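Local atomic coordinates of malonyl CoA-acyl carrier protein transacylase (Mycobacterium tuberculosis, PDB entry 2QC3), a protein that catalyses transfer of the malonyl group from malonyl-CoA to holo-acyl carrier protein, supplying malonyl-ACP for fatty acid biosynthesis. Residues 43-46 and 47-51. Numbering follows the deposited sequence.
Sequences ARLG and TTAST
Thr-47, Thr-48 and Ala-49 close round the carbonyls of Ala-43 and Arg-44 where the short helix 42-47 runs out, a helix C-terminus closed by an i+5 to i (pi-turn) backbone bond that leads into helix 51-54 of the acyltransferase fold. Arg-44 O is the centre of it. Ala-49 N, five residues on, donates to Arg-44 O at 2.8 Å, almost straight at 177°. Thr-48 OG1 adds a second bond to Arg-44 O at 3.1 Å, reaching the oxygen from the same face of the carbonyl plane as Ala-49 N and bent well to the side, with a C=O...OG1 angle of 115°. The amides of Thr-47 and Thr-48 contribute weakly.

Thr-48 OG1 stands between its backbone N and carbonyl carbon (chi1 58°), which lets it fold back to Arg-44 O. There it also meets the Arg-44 side chain, which crosses that of Thr-48 at about a right angle: Thr-48 OG1 lies at the edge of the guanidinium, in its plane, 3.2 Å from Arg-44 NH1. The arginine chain bends at chi3 to bring its head alongside the turn, and NH2 goes on to a salt bridge with Glu-53, tying this helix to the next, whose N-cap is Ser-50.

On the buried side, Leu-45 turns away from the loop to pack on Val-59 and Leu-63 of helix 57-77. Leu-45 CD2 still lies 4.3 Å from Ala-49 CB, which sits against Leu-45 O. Thr-47 folds its hydroxyl back one turn, OG1 donating to Ala-43 O at 2.7 Å from a position tilted out of the carbonyl plane, with Thr-47 CG2 beside the same oxygen at 3.3 Å.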
loop_
_atom_site.group_PDB
_atom_site.type_symbol
_atom_site.label_atom_id
_atom_site.label_comp_id
_atom_site.label_asym_id
_atom_site.label_seq_id
_atom_site.Cartn_x
_atom_site.Cartn_y
_atom_site.Cartn_z
ATOM N N ALA A 43 -4.138 5.074 18.489
ATOM C CA ALA A 43 -3.132 4.952 19.539
ATOM C C ALA A 43 -3.073 3.538 20.110
ATOM O O ALA A 43 -2.024 2.895 20.086
ATOM C CB ALA A 43 -3.420 5.950 20.654
ATOM N N ARG A 44 -4.199 3.054 20.625
ATOM C CA ARG A 44 -4.242 1.713 21.198
ATOM C C ARG A 44 -4.123 0.648 20.116
ATOM O O ARG A 44 -3.540 -0.413 20.340
ATOM C CB ARG A 44 -5.536 1.500 21.986
ATOM C CG ARG A 44 -6.802 1.808 21.207
ATOM C CD ARG A 44 -8.051 1.286 21.915
ATOM N NE ARG A 44 -8.468 -0.022 21.405
ATOM C CZ ARG A 44 -7.765 -1.145 21.529
ATOM N NH1 ARG A 44 -6.595 -1.143 22.154
ATOM N NH2 ARG A 44 -8.230 -2.275 21.014
ATOM N N LEU A 45 -4.674 0.936 18.940
ATOM C CA LEU A 45 -4.628 -0.002 17.823
ATOM C C LEU A 45 -3.202 -0.307 17.386
ATOM O O LEU A 45 -2.868 -1.454 17.103
ATOM C CB LEU A 45 -5.421 0.554 16.637
ATOM C CG LEU A 45 -6.933 0.643 16.848
ATOM C CD1 LEU A 45 -7.579 1.405 15.707
ATOM C CD2 LEU A 45 -7.507 -0.762 16.960
ATOM N N GLY A 46 -2.360 0.720 17.343
ATOM C CA GLY A 46 -0.986 0.530 16.919
ATOM C C GLY A 46 -0.000 0.181 18.017
ATOM O O GLY A 46 1.173 -0.067 17.738
ATOM N N THR A 47 -0.459 0.158 19.264
ATOM C CA THR A 47 0.428 -0.163 20.376
ATOM C C THR A 47 0.025 -1.423 21.136
ATOM O O THR A 47 0.773 -2.401 21.162
ATOM C CB THR A 47 0.527 1.013 21.384
ATOM O OG1 THR A 47 -0.781 1.360 21.859
ATOM C CG2 THR A 47 1.162 2.222 20.725
ATOM N N THR A 48 -1.162 -1.409 21.735
ATOM C CA THR A 48 -1.635 -2.550 22.518
ATOM C C THR A 48 -2.451 -3.605 21.766
ATOM O O THR A 48 -2.317 -4.797 22.042
ATOM C CB THR A 48 -2.462 -2.070 23.729
ATOM O OG1 THR A 48 -3.572 -1.287 23.274
ATOM C CG2 THR A 48 -1.601 -1.225 24.655
ATOM N N ALA A 49 -3.291 -3.177 20.828
ATOM C CA ALA A 49 -4.128 -4.107 20.069
ATOM C C ALA A 49 -3.360 -5.335 19.587
ATOM O O ALA A 49 -2.158 -5.273 19.333
ATOM C CB ALA A 49 -4.763 -3.390 18.880
ATOM N N SER A 50 -4.072 -6.452 19.460
ATOM C CA SER A 50 -3.473 -7.705 19.011
ATOM C C SER A 50 -3.357 -7.758 17.492
ATOM O O SER A 50 -4.185 -7.198 16.773
ATOM C CB SER A 50 -4.314 -8.887 19.489
ATOM O OG SER A 50 -5.603 -8.848 18.903
ATOM N N THR A 51 -2.325 -8.439 17.008
ATOM C CA THR A 51 -2.102 -8.571 15.575
ATOM C C THR A 51 -3.379 -9.037 14.886
ATOM O O THR A 51 -3.641 -8.687 13.738
ATOM C CB THR A 51 -0.975 -9.582 15.277
ATOM O OG1 THR A 51 0.268 -9.071 15.774
ATOM C CG2 THR A 51 -0.851 -9.822 13.780
#